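Local structure of phospholyase (Arthrobacter aurescens, 5G4I) at residues N71-A77 / A324-Y328; L87-Y91 / M307-T311; L174-S180 / L227-Y233; D393-V399 / Q430-S434. The protein is a pyridoxal-phosphate-dependent phospholyase of the class III transaminase family, which probably eliminates phosphate from phosphoethanolamine. One frame throughout, in Å; residues are numbered along the deposited sequence. Where two conformers were deposited one is given.

Contact 1: residues N71-A77 / A324-Y328; sequences NPAVADA and AVLRY
Tyr328 turns one ring face to the amide of Asn71. This is antiparallel helix-helix packing at the N-cap of helix 72-82. Asn71 ND2 sits 3.4 Å above the ring plane, over its centre. The amide and ring planes are nearly perpendicular, 86° apart. The methyl of Ala73 approaches the same ring obliquely, with its CB 4.5 Å from Tyr328 CD2. The axes of segments 72-77 and 324-328 run roughly antiparallel (148°) and come within 9.4 Å. They belong to helices 72-82 and 316-331. The side chain of Asn71, the N-cap residue, is held at both ends: OD1 accepts from Val74 N at 3.1 Å, and ND2 donates to Val67 O in the preceding loop. The amide is thus fixed where the ring can cover it. Tyr328 has its CG anti to the backbone N (chi1 -169°), which brings the ring to the N-cap amide of helix 72-82. A serine here would probably leave the Asn71 amide without its aromatic cover and open a gap beside Ala73. Further along, Ala324 packs against helix 72-82. Ala324 CB lies 4.0 Å from Val74 CA. Val74 CG2 also touches Val325 CG2 at 4.1 Å. Ala77 CB meets Ala324 CB, methyl to methyl, at 3.9 Å.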
# COMPACT_ATOMS: atom_id res chain seq x y z
N ASN A 71 -2.41 5.93 -22.23
CA ASN A 71 -1.67 5.05 -23.08
C ASN A 71 -2.51 3.80 -23.39
O ASN A 71 -2.93 3.03 -22.47
CB ASN A 71 -0.31 4.63 -22.43
CG ASN A 71 0.52 3.74 -23.31
OD1 ASN A 71 0.10 2.58 -23.62
ND2 ASN A 71 1.71 4.24 -23.72
N PRO A 72 -2.75 3.53 -24.70
CA PRO A 72 -3.68 2.44 -25.00
C PRO A 72 -3.14 1.05 -24.87
O PRO A 72 -3.93 0.09 -24.63
CB PRO A 72 -4.17 2.76 -26.44
CG PRO A 72 -3.05 3.59 -27.03
CD PRO A 72 -2.45 4.39 -25.87
N ALA A 73 -1.84 0.86 -25.03
CA ALA A 73 -1.27 -0.46 -24.77
C ALA A 73 -1.39 -0.87 -23.31
O ALA A 73 -1.66 -2.07 -22.97
CB ALA A 73 0.19 -0.48 -25.13
N VAL A 74 -1.18 0.09 -22.38
CA VAL A 74 -1.38 -0.24 -20.97
C VAL A 74 -2.85 -0.53 -20.63
O VAL A 74 -3.18 -1.51 -19.97
CB VAL A 74 -0.81 0.90 -20.03
CG1 VAL A 74 -1.06 0.57 -18.56
CG2 VAL A 74 0.68 1.09 -20.26
N ALA A 75 -3.75 0.28 -21.18
CA ALA A 75 -5.17 0.08 -20.93
C ALA A 75 -5.65 -1.30 -21.45
O ALA A 75 -6.37 -2.02 -20.74
CB ALA A 75 -5.99 1.17 -21.61
N ASP A 76 -5.23 -1.66 -22.67
CA ASP A 76 -5.61 -2.94 -23.28
C ASP A 76 -5.08 -4.11 -22.46
O ASP A 76 -5.76 -5.16 -22.23
CB ASP A 76 -5.11 -3.02 -24.73
CG ASP A 76 -5.88 -2.12 -25.64
OD1 ASP A 76 -6.97 -1.59 -25.33
OD2 ASP A 76 -5.41 -1.92 -26.75
N ALA A 77 -3.80 -4.03 -21.99
CA ALA A 77 -3.22 -5.14 -21.23
C ALA A 77 -3.99 -5.37 -19.91
O ALA A 77 -4.27 -6.54 -19.51
CB ALA A 77 -1.74 -4.88 -20.92
N ALA A 324 3.41 -4.08 -19.43
CA ALA A 324 3.12 -3.14 -20.55
C ALA A 324 3.89 -1.86 -20.51
O ALA A 324 4.33 -1.31 -21.58
CB ALA A 324 1.63 -2.89 -20.64
N VAL A 325 4.17 -1.36 -19.31
CA VAL A 325 5.03 -0.16 -19.14
C VAL A 325 6.46 -0.45 -19.64
O VAL A 325 7.04 0.36 -20.41
CB VAL A 325 5.03 0.39 -17.69
CG1 VAL A 325 6.11 1.46 -17.49
CG2 VAL A 325 3.63 0.95 -17.42
N LEU A 326 7.05 -1.59 -19.18
CA LEU A 326 8.39 -1.91 -19.62
C LEU A 326 8.48 -2.20 -21.11
O LEU A 326 9.40 -1.72 -21.79
CB LEU A 326 8.94 -3.12 -18.84
CG LEU A 326 9.36 -2.95 -17.37
CD1 LEU A 326 9.72 -4.32 -16.72
CD2 LEU A 326 10.48 -1.94 -17.22
N ARG A 327 7.47 -2.91 -21.64
CA ARG A 327 7.47 -3.23 -23.08
C ARG A 327 7.42 -1.92 -23.92
O ARG A 327 8.10 -1.77 -24.94
CB ARG A 327 6.36 -4.20 -23.48
CG ARG A 327 6.35 -4.36 -25.00
N TYR A 328 6.52 -0.98 -23.55
CA TYR A 328 6.39 0.26 -24.27
C TYR A 328 7.59 1.12 -24.22
O TYR A 328 8.11 1.63 -25.25
CB TYR A 328 5.11 1.05 -23.83
CG TYR A 328 4.77 2.21 -24.69
CD1 TYR A 328 5.34 3.49 -24.49
CD2 TYR A 328 3.81 2.05 -25.72
CE1 TYR A 328 5.02 4.53 -25.35
CE2 TYR A 328 3.52 3.11 -26.57
CZ TYR A 328 4.12 4.31 -26.35
OH TYR A 328 3.83 5.45 -27.18

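Contact 2: residues L87-Y91 / M307-T311; sequences LHTRY and MFFNT. With PLP (pyridoxal-5'-phosphate), chain H; PO4 (phosphate ion), chain I.
Arg90 lies across the ring of Phe309, with guanidinium and ring planes 29° apart. Its CD makes a CH-pi contact over the face, 4.1 Å from the ring centroid. Its NE comes within 3.3 Å of Phe309 CZ. These two loops belong to the dimer interface of a class III transaminase fold, where subunits share the active site. Arg90 NH2 donates to O2 of a phosphate ion at 3.0 Å, and NH1 adds a weak bond to the same oxygen. The ion probably comes from the crystallisation liquor; Lys412 and Arg414 of the second subunit also bind it. Thr311 N lies over the opposite face of Phe309, toward the rim. Thr311 OG1 and N both donate to PLP O1P, OG1 at 2.7 Å. Thr311 thus reaches the second subunit's cofactor, which Gly120 and Ser121 there also bind. Residues 88-91 form a type I turn, and Arg90 N donates to His88 ND1. The His88 ring sits between backbone N and carbonyl carbon (chi1 55°), bringing ND1 to that N-H. Arg90 NH2 lies 3.5 Å above the ring, over its centre, and His88 NE2 bonds Asn62 of the second subunit. One water accepts from Thr89 N at 3.0 Å and bonds Thr311 O at 2.7 Å.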
# COMPACT_ATOMS: atom_id res chain seq x y z
N LEU A 87 -6.26 -13.27 -9.33
CA LEU A 87 -6.14 -13.81 -7.94
C LEU A 87 -4.72 -13.60 -7.36
O LEU A 87 -3.71 -13.48 -8.07
CB LEU A 87 -6.44 -15.33 -7.90
CG LEU A 87 -7.95 -15.71 -7.93
CD1 LEU A 87 -8.11 -17.19 -8.17
CD2 LEU A 87 -8.63 -15.27 -6.62
N HIS A 88 -4.68 -13.57 -6.05
CA HIS A 88 -3.43 -13.49 -5.27
C HIS A 88 -2.45 -14.66 -5.58
O HIS A 88 -2.83 -15.69 -6.19
CB HIS A 88 -3.78 -13.47 -3.76
CG HIS A 88 -4.62 -14.66 -3.37
ND1 HIS A 88 -4.06 -15.89 -3.12
CD2 HIS A 88 -5.97 -14.84 -3.36
CE1 HIS A 88 -5.04 -16.78 -2.96
NE2 HIS A 88 -6.21 -16.18 -3.13
N THR A 89 -1.25 -14.49 -5.07
CA THR A 89 -0.13 -15.38 -5.43
C THR A 89 -0.08 -16.71 -4.68
O THR A 89 0.93 -17.48 -4.91
CB THR A 89 1.18 -14.64 -5.19
OG1 THR A 89 1.29 -14.17 -3.80
CG2 THR A 89 1.32 -13.44 -6.18
N ARG A 90 -1.08 -17.03 -3.85
CA ARG A 90 -1.15 -18.41 -3.25
C ARG A 90 -1.65 -19.46 -4.25
O ARG A 90 -1.56 -20.70 -3.98
CB ARG A 90 -1.88 -18.44 -1.93
CG ARG A 90 -1.20 -17.48 -0.93
CD ARG A 90 -2.04 -17.21 0.31
NE ARG A 90 -3.24 -16.44 -0.13
CZ ARG A 90 -4.13 -15.90 0.74
NH1 ARG A 90 -3.96 -16.08 2.07
NH2 ARG A 90 -5.17 -15.21 0.29
N TYR A 91 -2.11 -19.04 -5.41
CA TYR A 91 -2.22 -19.94 -6.56
C TYR A 91 -1.16 -19.58 -7.63
O TYR A 91 -0.89 -18.36 -7.84
CB TYR A 91 -3.63 -19.80 -7.17
CG TYR A 91 -4.80 -20.04 -6.27
CD1 TYR A 91 -5.15 -21.32 -5.86
CD2 TYR A 91 -5.54 -18.98 -5.80
CE1 TYR A 91 -6.26 -21.52 -5.02
CE2 TYR A 91 -6.64 -19.12 -4.98
CZ TYR A 91 -7.00 -20.42 -4.57
OH TYR A 91 -8.10 -20.60 -3.73
N MET A 307 6.30 -15.13 8.13
CA MET A 307 5.27 -15.54 7.19
C MET A 307 4.71 -14.28 6.47
O MET A 307 3.61 -13.78 6.72
CB MET A 307 4.16 -16.38 7.88
CG MET A 307 3.08 -16.88 6.94
SD MET A 307 3.32 -17.12 5.15
CE MET A 307 1.82 -16.14 4.86
N PHE A 308 5.56 -13.72 5.62
CA PHE A 308 5.28 -12.44 4.95
C PHE A 308 4.35 -12.63 3.75
O PHE A 308 4.64 -13.44 2.85
CB PHE A 308 6.60 -11.72 4.51
CG PHE A 308 6.33 -10.38 3.81
CD1 PHE A 308 5.99 -9.29 4.57
CD2 PHE A 308 6.33 -10.30 2.42
CE1 PHE A 308 5.63 -8.07 3.92
CE2 PHE A 308 5.92 -9.12 1.79
CZ PHE A 308 5.59 -8.05 2.54
N PHE A 309 3.30 -11.77 3.67
CA PHE A 309 2.29 -11.89 2.58
C PHE A 309 1.63 -10.51 2.43
O PHE A 309 1.15 -9.96 3.45
CB PHE A 309 1.27 -13.04 2.85
CG PHE A 309 0.25 -13.27 1.76
CD1 PHE A 309 0.62 -13.68 0.49
CD2 PHE A 309 -1.04 -12.87 1.97
CE1 PHE A 309 -0.32 -13.77 -0.57
CE2 PHE A 309 -2.06 -13.07 0.95
CZ PHE A 309 -1.69 -13.49 -0.30
N ASN A 310 1.45 -10.04 1.18
CA ASN A 310 0.77 -8.82 0.76
C ASN A 310 -0.30 -9.29 -0.23
O ASN A 310 0.03 -9.77 -1.30
CB ASN A 310 1.82 -7.87 0.22
CG ASN A 310 1.29 -6.60 -0.34
OD1 ASN A 310 0.20 -6.59 -0.97
ND2 ASN A 310 2.03 -5.50 -0.16
N THR A 311 -1.58 -9.13 0.11
CA THR A 311 -2.65 -9.80 -0.63
C THR A 311 -2.75 -9.33 -2.08
O THR A 311 -2.98 -10.15 -3.00
CB THR A 311 -4.03 -9.58 0.06
OG1 THR A 311 -3.98 -10.06 1.42
CG2 THR A 311 -5.17 -10.33 -0.68
N1 PLP H . -6.79 -7.41 8.26
C2 PLP H . -7.45 -8.50 8.05
C2A PLP H . -8.49 -8.96 9.08
C3 PLP H . -7.13 -9.33 6.85
O3 PLP H . -7.87 -10.46 6.56
C4 PLP H . -6.12 -8.90 5.87
C4A PLP H . -5.90 -9.59 4.56
C5 PLP H . -5.43 -7.68 6.26
C6 PLP H . -5.82 -6.98 7.45
C5A PLP H . -4.24 -7.20 5.36
O4P PLP H . -4.66 -6.80 4.08
P PLP H . -3.42 -6.68 3.01
O1P PLP H . -2.75 -8.02 2.70
O2P PLP H . -4.24 -5.99 1.88
O3P PLP H . -2.49 -5.61 3.39
P PO4 I . -7.75 -14.83 3.79
O1 PO4 I . -7.27 -14.65 5.20
O2 PO4 I . -6.83 -14.54 2.71
O3 PO4 I . -8.98 -13.96 3.69
O4 PO4 I . -8.15 -16.32 3.73
O HOH W 1 -1.01 -11.67 -4.06
O HOH W 2 1.98 -11.62 -2.99

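Contact 3: residues L174-S180 / L227-Y233; sequences LRIPDVS and LQLPSGY
Two loops of the large PLP-binding domain run together here. Residues 174-180 leave the edge strand 171-174, and residues 227-233 lead through a type II turn (Pro230 to Tyr233) into helix 233-243. Asp178 and Val179 make the polar contacts with Gln228. Asp178 OD1 accepts from Gln228 N at 3.0 Å, nearly straight at 172°, with the donor above the carboxylate plane. The same oxygen takes Ser180 OG at 2.8 Å on its syn side and Ser180 N, which makes an Asx turn. The CG of Asp178 stands anti to the backbone N (chi1 -175°), which carries the carboxylate to the facing chain. In return, Val179 N donates to Gln228 O at 2.8 Å, almost in line with the carbonyl. Asp178 OD2 forms a salt bridge with Arg363 on strand 359-365. One proline from each loop packs beside this polar end. Pro177 CD lies over the centre of the Tyr233 ring, 3.7 Å from its centroid, a CH-pi contact. Pro177 CG meets Pro230 CD at 3.7 Å. Pro177 O is buried against Leu229 without a hydrogen-bond partner. Ile176 spreads its branches: CG2 meets Leu229 CD1, and CD1 lies by the Tyr233 hydroxyl. Leu227 CD1 touches Ile176 CB at 3.7 Å, and Phe221 lies against this apolar group. Val179 CG2 rests on the extended side chain of Gln228. Helix 187-207 covers Pro177 and Tyr233. Three donors grip one carboxylate oxygen and an arginine pairs with the other, so Asp178 is probably ionised and its side chain is held against rotation.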
# COMPACT_ATOMS: atom_id res chain seq x y z
N LEU A 174 21.68 14.14 7.64
CA LEU A 174 22.95 14.60 7.02
C LEU A 174 22.71 15.79 6.11
O LEU A 174 21.76 15.82 5.32
CB LEU A 174 23.60 13.44 6.21
CG LEU A 174 23.99 12.16 6.98
CD1 LEU A 174 24.31 11.03 6.08
CD2 LEU A 174 25.08 12.43 7.98
N ARG A 175 23.63 16.75 6.13
CA ARG A 175 23.63 17.81 5.10
C ARG A 175 24.40 17.28 3.91
O ARG A 175 25.62 17.07 3.95
CB ARG A 175 24.31 19.11 5.65
CG ARG A 175 24.30 20.26 4.61
CD ARG A 175 22.92 20.83 4.21
NE ARG A 175 22.17 21.32 5.36
CZ ARG A 175 21.79 22.55 5.62
NH1 ARG A 175 22.03 23.56 4.77
NH2 ARG A 175 21.14 22.79 6.75
N ILE A 176 23.66 16.91 2.83
CA ILE A 176 24.30 16.26 1.66
C ILE A 176 25.04 17.36 0.86
O ILE A 176 24.44 18.42 0.61
CB ILE A 176 23.20 15.58 0.80
CG1 ILE A 176 22.34 14.54 1.57
CG2 ILE A 176 23.77 14.97 -0.49
CD1 ILE A 176 23.08 13.27 1.98
N PRO A 177 26.31 17.15 0.50
CA PRO A 177 27.11 18.21 -0.15
C PRO A 177 26.64 18.50 -1.61
O PRO A 177 26.31 17.55 -2.35
CB PRO A 177 28.53 17.68 -0.12
CG PRO A 177 28.38 16.20 -0.03
CD PRO A 177 27.16 16.00 0.83
N ASP A 178 26.65 19.80 -1.98
CA ASP A 178 26.23 20.24 -3.29
C ASP A 178 27.39 21.14 -3.89
O ASP A 178 27.70 22.14 -3.27
CB ASP A 178 24.94 21.03 -3.20
CG ASP A 178 24.32 21.47 -4.57
OD1 ASP A 178 24.80 21.04 -5.60
OD2 ASP A 178 23.33 22.24 -4.46
N VAL A 179 27.94 20.73 -5.03
CA VAL A 179 29.07 21.49 -5.68
C VAL A 179 28.54 22.60 -6.58
O VAL A 179 29.36 23.37 -7.12
CB VAL A 179 30.03 20.57 -6.48
CG1 VAL A 179 30.59 19.46 -5.61
CG2 VAL A 179 29.42 20.01 -7.73
N SER A 180 27.21 22.73 -6.74
CA SER A 180 26.60 23.79 -7.61
C SER A 180 27.09 25.16 -7.22
O SER A 180 26.98 25.60 -6.08
CB SER A 180 25.04 23.76 -7.56
OG SER A 180 24.49 22.54 -8.00
N LEU A 227 20.47 18.34 -5.90
CA LEU A 227 21.89 18.54 -5.60
C LEU A 227 22.84 17.84 -6.59
O LEU A 227 22.50 16.79 -7.14
CB LEU A 227 22.13 17.98 -4.20
CG LEU A 227 21.18 18.40 -3.07
CD1 LEU A 227 21.62 17.75 -1.74
CD2 LEU A 227 21.07 19.89 -2.91
N GLN A 228 24.03 18.43 -6.81
CA GLN A 228 25.08 17.81 -7.61
C GLN A 228 26.20 17.43 -6.63
O GLN A 228 26.88 18.33 -6.08
CB GLN A 228 25.62 18.77 -8.74
CG GLN A 228 26.74 18.09 -9.55
CD GLN A 228 27.51 19.02 -10.56
OE1 GLN A 228 27.06 20.12 -10.86
NE2 GLN A 228 28.67 18.58 -11.01
N LEU A 229 26.42 16.15 -6.43
CA LEU A 229 27.36 15.74 -5.38
C LEU A 229 28.80 15.70 -5.87
O LEU A 229 29.04 15.34 -7.05
CB LEU A 229 26.97 14.34 -4.84
CG LEU A 229 25.86 14.32 -3.77
CD1 LEU A 229 24.52 14.96 -4.18
CD2 LEU A 229 25.62 12.88 -3.34
N PRO A 230 29.76 15.95 -4.95
CA PRO A 230 31.16 15.62 -5.32
C PRO A 230 31.38 14.15 -5.52
O PRO A 230 30.77 13.30 -4.82
CB PRO A 230 31.99 16.15 -4.08
CG PRO A 230 31.03 16.26 -2.98
CD PRO A 230 29.61 16.24 -3.51
N SER A 231 32.27 13.75 -6.45
CA SER A 231 32.64 12.37 -6.64
C SER A 231 33.20 11.77 -5.34
O SER A 231 34.07 12.41 -4.73
CB SER A 231 33.74 12.23 -7.73
OG SER A 231 33.86 10.88 -8.12
N GLY A 232 32.78 10.55 -4.98
CA GLY A 232 33.31 9.81 -3.81
C GLY A 232 32.45 9.93 -2.55
O GLY A 232 32.72 9.25 -1.59
N TYR A 233 31.46 10.84 -2.52
CA TYR A 233 30.63 10.99 -1.35
C TYR A 233 29.76 9.74 -1.09
O TYR A 233 29.86 9.09 -0.01
CB TYR A 233 29.77 12.24 -1.36
CG TYR A 233 28.85 12.36 -0.10
CD1 TYR A 233 29.36 12.78 1.11
CD2 TYR A 233 27.53 11.97 -0.13
CE1 TYR A 233 28.61 12.89 2.27
CE2 TYR A 233 26.72 12.11 0.99
CZ TYR A 233 27.27 12.55 2.21
OH TYR A 233 26.47 12.68 3.35
O HOH W 3 27.37 14.49 5.11

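Contact 4: residues D393-V399 / Q430-S434; sequences DMRERGV and QLELS
Asp393 OD2 accepts from Ser434 OG at 2.7 Å, using its anti lone pair. The same oxygen pairs with Arg397 NE at 2.9 Å in a salt bridge within 393-399. That donor comes on the syn side, and the oxygen lies in the guanidinium plane. Arg397 then reaches across, and its NH1 donates to Gln430 OE1 at 3.1 Å. The bond is fairly straight (164°), but the donor stands above the amide carbonyl plane. The Arg397 chain is extended from CG to NE, which lets one guanidinium serve both partners. One face of that group lies over the backbone at Leu433 and Ser434, and Leu433 CB is 3.7 Å from Arg397 NH1. A methionine in place of Arg397 would probably leave Gln430 OE1 and the Asp393 carboxylate without this cationic donor. Beside these polar groups lies the packing of Met394. The Met394 chain bends at chi2 and chi3 and lays SD along helix 421-436, 3.6 Å from Leu431 N. Its CE touches Leu431 CB at 4.0 Å. Leu431 itself faces strand 410-413 and helix 334-355. Gly398 ends helix 384-396 with a Schellman motif, where Val399 N bonds Met394 O at 2.9 Å. Positive phi at Gly398 turns the chain into strand 399-404. The contact thus joins helices 384-396 and 421-436, which pack side by side in the C-terminal alpha/beta part of the fold.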
# COMPACT_ATOMS: atom_id res chain seq x y z
N ASP A 393 2.28 31.84 -13.73
CA ASP A 393 2.36 32.39 -15.07
C ASP A 393 2.48 31.29 -16.19
O ASP A 393 1.84 31.29 -17.23
CB ASP A 393 3.51 33.42 -15.20
CG ASP A 393 3.51 34.11 -16.55
OD1 ASP A 393 2.52 34.78 -16.86
OD2 ASP A 393 4.44 33.97 -17.27
N MET A 394 3.30 30.28 -15.88
CA MET A 394 3.46 29.17 -16.81
C MET A 394 2.14 28.40 -16.99
O MET A 394 1.76 28.03 -18.07
CB MET A 394 4.58 28.25 -16.26
CG MET A 394 5.98 28.82 -16.52
SD MET A 394 6.52 28.81 -18.29
CE MET A 394 7.07 27.09 -18.47
N ARG A 395 1.37 28.20 -15.88
CA ARG A 395 0.00 27.65 -16.01
C ARG A 395 -0.88 28.46 -16.98
O ARG A 395 -1.55 27.93 -17.82
CB ARG A 395 -0.68 27.48 -14.62
CG ARG A 395 -2.12 27.02 -14.64
CD ARG A 395 -2.93 27.21 -13.33
NE ARG A 395 -2.70 28.56 -12.77
CZ ARG A 395 -3.23 29.69 -13.28
NH1 ARG A 395 -4.06 29.68 -14.32
NH2 ARG A 395 -2.96 30.83 -12.70
N GLU A 396 -0.87 29.82 -16.76
CA GLU A 396 -1.64 30.67 -17.67
C GLU A 396 -1.25 30.53 -19.15
O GLU A 396 -2.10 30.50 -20.02
CB GLU A 396 -1.58 32.17 -17.23
CG GLU A 396 -2.44 32.44 -16.01
CD GLU A 396 -3.97 32.54 -16.30
OE1 GLU A 396 -4.44 32.87 -17.44
OE2 GLU A 396 -4.76 32.25 -15.38
N ARG A 397 0.05 30.28 -19.35
CA ARG A 397 0.63 30.01 -20.67
C ARG A 397 0.41 28.59 -21.22
O ARG A 397 0.77 28.27 -22.34
CB ARG A 397 2.15 30.35 -20.66
CG ARG A 397 2.52 31.85 -20.45
CD ARG A 397 3.99 32.04 -20.18
NE ARG A 397 4.38 33.47 -20.13
CZ ARG A 397 4.55 34.25 -21.21
NH1 ARG A 397 4.49 33.76 -22.44
NH2 ARG A 397 4.85 35.54 -21.02
N GLY A 398 -0.24 27.75 -20.43
CA GLY A 398 -0.55 26.40 -20.86
C GLY A 398 0.53 25.35 -20.51
O GLY A 398 0.60 24.36 -21.24
N VAL A 399 1.28 25.58 -19.46
CA VAL A 399 2.39 24.60 -19.09
C VAL A 399 2.31 24.31 -17.59
O VAL A 399 2.35 25.22 -16.77
CB VAL A 399 3.81 25.09 -19.50
CG1 VAL A 399 4.87 23.97 -19.27
CG2 VAL A 399 3.83 25.54 -20.98
N GLN A 430 8.36 29.25 -23.46
CA GLN A 430 7.45 29.90 -22.47
C GLN A 430 8.18 30.26 -21.19
O GLN A 430 7.93 31.37 -20.63
CB GLN A 430 6.23 28.99 -22.21
CG GLN A 430 5.35 28.80 -23.37
CD GLN A 430 4.84 30.08 -24.05
OE1 GLN A 430 4.15 30.88 -23.41
NE2 GLN A 430 5.21 30.31 -25.32
N LEU A 431 9.14 29.46 -20.73
CA LEU A 431 9.89 29.75 -19.56
C LEU A 431 10.72 31.01 -19.71
O LEU A 431 10.74 31.90 -18.81
CB LEU A 431 10.78 28.56 -19.15
CG LEU A 431 11.73 28.77 -17.95
CD1 LEU A 431 10.91 29.07 -16.69
CD2 LEU A 431 12.63 27.56 -17.74
N GLU A 432 11.41 31.12 -20.87
CA GLU A 432 12.15 32.39 -21.17
C GLU A 432 11.27 33.63 -21.21
O GLU A 432 11.68 34.64 -20.61
CB GLU A 432 12.89 32.29 -22.49
CG GLU A 432 14.03 31.31 -22.38
CD GLU A 432 15.23 31.71 -23.42
OE1 GLU A 432 15.97 32.67 -23.09
OE2 GLU A 432 15.32 31.04 -24.36
N LEU A 433 10.12 33.54 -21.82
CA LEU A 433 9.19 34.66 -21.85
C LEU A 433 8.65 35.00 -20.45
O LEU A 433 8.52 36.19 -20.04
CB LEU A 433 8.10 34.41 -22.85
CG LEU A 433 8.56 34.32 -24.34
CD1 LEU A 433 7.46 33.77 -25.16
CD2 LEU A 433 9.13 35.64 -24.90
N SER A 434 8.36 33.97 -19.66
CA SER A 434 7.96 34.18 -18.27
C SER A 434 9.05 34.88 -17.42
O SER A 434 8.75 35.85 -16.64
CB SER A 434 7.46 32.79 -17.72
OG SER A 434 6.79 33.05 -16.44

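Following the chain from the N terminus, contact 1 opens first, at the start of helix 72-82. Contact 2 opens soon after, in the loop before helix 94-104. Contact 3 opens after strand 171-174 and closes 47 residues later, tying that loop to the one before helix 233-243. Contact 2 closes next, at 307-311, joining two loops at the dimer interface. Contact 1 closes last, on helix 316-331. The three are therefore nested and do not cross. Contact 4 follows in series and joins helices 384-396 and 421-436. Contacts 1 and 2 both touch the second subunit, and their centres are about 25 Å apart. Contact 3 lies on the opposite side of the chain's centre from both.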